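Local atomic coordinates of Agap007691-pb (Anopheles gambiae, PDB entry 5C98), a protein that belongs to the serpin family and may inhibit serine proteases, although its actual function in the mosquito is not established. Residues L237-L242 against C325-S330. Sequence-based numbering, arbitrary orientation.
Sequences LSMLVL and CYLAVS
M239 reaches across to L327 and V329 with the last two atoms of its side chain. Its SD lies 4.1 Å from CD2 of L327. Its CE methyl lies 3.9 Å from CG1 of V329. The chain first runs out extended, with CG opposite the backbone N (chi1 178°), then bends at chi3 (65°). This bend turns CE away from the line of the chain and onto the valine. M239 lies at an oblique angle to L327 and roughly perpendicular to V329. All three residues are buried. F356 touches both M239 and L327, I358 touches M239, and L278 and F281 touch V329.

Between these segments the close packing is confined to this point. No hydrogen bond joins them, and about 101 Å² is buried between them. Even the nearest CA atoms, those of M239 and V329, are 10.1 Å apart. On the other side of 325-330, Y326 and A328 are partly exposed and do not meet 237-242. S330 is also partly exposed, and its OG is hydrogen-bonded to NZ of K280. S238 and L240 are buried instead against strand 224-230.

Strand 237-244 pairs antiparallel with strands 224-230 and 354-360, in the layer known in serpins as sheet B. Strand 320-328 is the sheet A strand that leads into the reactive-centre loop, and V329 follows its end. Strand 320-328 pairs directly with strand 169-177, so no loop strand is inserted between the two. Apolar packing of sheet B against the end of this sheet A strand, next to the reactive-centre loop, is characteristic of the serpin fold.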
ATOM      1  N   LEU A 237      -9.452   4.335  11.075  1.00 17.51           N
ATOM      2  CA  LEU A 237      -8.119   3.806  10.809  1.00 16.19           C
ATOM      3  C   LEU A 237      -7.163   4.093  11.955  1.00 17.07           C
ATOM      4  O   LEU A 237      -7.353   5.032  12.728  1.00 18.58           O
ATOM      5  CB  LEU A 237      -7.519   4.438   9.557  1.00 16.91           C
ATOM      6  CG  LEU A 237      -8.368   4.326   8.301  1.00 17.83           C
ATOM      7  CD1 LEU A 237      -7.626   4.983   7.140  1.00 20.45           C
ATOM      8  CD2 LEU A 237      -8.721   2.897   7.931  1.00 19.47           C
ATOM      9  N   SER A 238      -6.107   3.292  12.037  1.00 16.88           N
ATOM     10  CA  SER A 238      -5.084   3.505  13.054  1.00 15.59           C
ATOM     11  C   SER A 238      -3.763   2.997  12.527  1.00 16.59           C
ATOM     12  O   SER A 238      -3.745   2.115  11.684  1.00 18.15           O
ATOM     13  CB  SER A 238      -5.478   2.778  14.341  1.00 20.15           C
ATOM     14  OG  SER A 238      -4.643   3.189  15.417  1.00 23.26           O
ATOM     15  N   MET A 239      -2.667   3.562  13.026  1.00 15.93           N
ATOM     16  CA  MET A 239      -1.329   3.231  12.562  1.00 13.67           C
ATOM     17  C   MET A 239      -0.589   2.516  13.682  1.00 15.08           C
ATOM     18  O   MET A 239      -0.241   3.132  14.689  1.00 16.22           O
ATOM     19  CB  MET A 239      -0.568   4.494  12.172  1.00 16.10           C
ATOM     20  CG  MET A 239       0.848   4.225  11.714  1.00 17.20           C
ATOM     21  SD  MET A 239       1.768   5.659  11.138  1.00 20.34           S
ATOM     22  CE  MET A 239       1.895   6.622  12.640  1.00 22.23           C
ATOM     23  N   LEU A 240      -0.317   1.239  13.479  1.00 15.11           N
ATOM     24  CA  LEU A 240       0.505   0.491  14.411  0.50 13.85           C
ATOM     25  C   LEU A 240       1.962   0.744  14.070  1.00 14.77           C
ATOM     26  O   LEU A 240       2.377   0.600  12.919  1.00 17.29           O
ATOM     27  CB  LEU A 240       0.156  -0.990  14.294  0.50 16.41           C
ATOM     28  CG  LEU A 240       0.581  -1.940  15.410  0.50 12.43           C
ATOM     29  CD1 LEU A 240      -0.155  -1.659  16.690  0.50 15.98           C
ATOM     30  CD2 LEU A 240       0.371  -3.376  14.966  0.50 14.02           C
ATOM     31  N   VAL A 241       2.738   1.142  15.074  1.00 13.32           N
ATOM     32  CA  VAL A 241       4.151   1.435  14.891  1.00 15.05           C
ATOM     33  C   VAL A 241       4.933   0.417  15.692  1.00 14.84           C
ATOM     34  O   VAL A 241       4.703   0.261  16.899  1.00 15.33           O
ATOM     35  CB  VAL A 241       4.529   2.854  15.323  1.00 14.56           C
ATOM     36  CG1 VAL A 241       5.995   3.123  15.033  1.00 16.23           C
ATOM     37  CG2 VAL A 241       3.659   3.880  14.616  1.00 16.25           C
ATOM     38  N   LEU A 242       5.837  -0.276  15.026  1.00 13.70           N
ATOM     39  CA  LEU A 242       6.685  -1.299  15.641  1.00 13.60           C
ATOM     40  C   LEU A 242       8.108  -0.762  15.672  1.00 14.62           C
ATOM     41  O   LEU A 242       8.731  -0.563  14.616  1.00 14.17           O
ATOM     42  CB  LEU A 242       6.628  -2.606  14.858  1.00 15.96           C
ATOM     43  CG  LEU A 242       5.251  -3.151  14.508  1.00 21.27           C
ATOM     44  CD1 LEU A 242       5.384  -4.527  13.848  1.00 20.50           C
ATOM     45  CD2 LEU A 242       4.359  -3.217  15.712  1.00 22.59           C
ATOM     46  N   CYS A 325       2.100   4.801  -3.225  1.00 14.93           N
ATOM     47  CA  CYS A 325       1.425   4.970  -1.956  1.00 15.29           C
ATOM     48  C   CYS A 325       1.932   6.208  -1.249  1.00 15.67           C
ATOM     49  O   CYS A 325       3.083   6.614  -1.420  1.00 16.39           O
ATOM     50  CB  CYS A 325       1.666   3.780  -1.052  1.00 14.44           C
ATOM     51  SG  CYS A 325       0.791   2.268  -1.598  1.00 17.96           S
ATOM     52  N   TYR A 326       1.071   6.777  -0.420  1.00 15.68           N
ATOM     53  CA  TYR A 326       1.372   7.977   0.338  1.00 15.49           C
ATOM     54  C   TYR A 326       0.829   7.857   1.754  1.00 16.25           C
ATOM     55  O   TYR A 326      -0.278   7.350   1.962  1.00 15.99           O
ATOM     56  CB  TYR A 326       0.704   9.179  -0.323  1.00 16.82           C
ATOM     57  CG  TYR A 326       0.803  10.489   0.463  1.00 18.40           C
ATOM     58  CD1 TYR A 326       1.948  11.261   0.419  1.00 23.37           C
ATOM     59  CD2 TYR A 326      -0.252  10.921   1.253  1.00 24.34           C
ATOM     60  CE1 TYR A 326       2.050  12.473   1.161  1.00 22.46           C
ATOM     61  CE2 TYR A 326      -0.166  12.115   1.994  1.00 23.04           C
ATOM     62  CZ  TYR A 326       0.970  12.887   1.921  1.00 24.88           C
ATOM     63  OH  TYR A 326       1.061  14.087   2.637  1.00 26.63           O
ATOM     64  N   LEU A 327       1.616   8.349   2.706  1.00 15.96           N
ATOM     65  CA  LEU A 327       1.244   8.501   4.107  1.00 16.69           C
ATOM     66  C   LEU A 327       2.050   9.658   4.673  1.00 17.48           C
ATOM     67  O   LEU A 327       3.234   9.782   4.374  1.00 18.19           O
ATOM     68  CB  LEU A 327       1.607   7.237   4.901  1.00 18.74           C
ATOM     69  CG  LEU A 327       1.485   7.338   6.421  1.00 19.87           C
ATOM     70  CD1 LEU A 327       0.019   7.482   6.874  1.00 19.10           C
ATOM     71  CD2 LEU A 327       2.095   6.133   7.066  1.00 20.73           C
ATOM     72  N   ALA A 328       1.428  10.495   5.509  1.00 20.46           N
ATOM     73  CA  ALA A 328       2.160  11.524   6.245  1.00 18.92           C
ATOM     74  C   ALA A 328       1.585  11.637   7.656  1.00 24.09           C
ATOM     75  O   ALA A 328       0.444  11.235   7.906  1.00 23.43           O
ATOM     76  CB  ALA A 328       2.107  12.847   5.505  1.00 20.97           C
ATOM     77  N   VAL A 329       2.406  12.096   8.602  1.00 21.49           N
ATOM     78  CA  VAL A 329       1.913  12.410   9.941  1.00 25.99           C
ATOM     79  C   VAL A 329       2.256  13.857  10.285  1.00 24.30           C
ATOM     80  O   VAL A 329       3.184  14.440   9.723  1.00 33.69           O
ATOM     81  CB  VAL A 329       2.406  11.439  11.038  1.00 30.75           C
ATOM     82  CG1 VAL A 329       1.833  10.042  10.831  1.00 32.35           C
ATOM     83  CG2 VAL A 329       3.930  11.404  11.091  1.00 32.69           C
ATOM     84  N   SER A 330       1.467  14.452  11.173  1.00 26.70           N
ATOM     85  CA  SER A 330       1.637  15.859  11.521  1.00 27.19           C
ATOM     86  C   SER A 330       0.975  16.113  12.872  1.00 33.45           C
ATOM     87  O   SER A 330       0.411  15.207  13.488  1.00 29.53           O
ATOM     88  CB  SER A 330       1.040  16.749  10.419  1.00 31.90           C
ATOM     89  OG  SER A 330       1.363  18.117  10.622  1.00 43.84           O
TER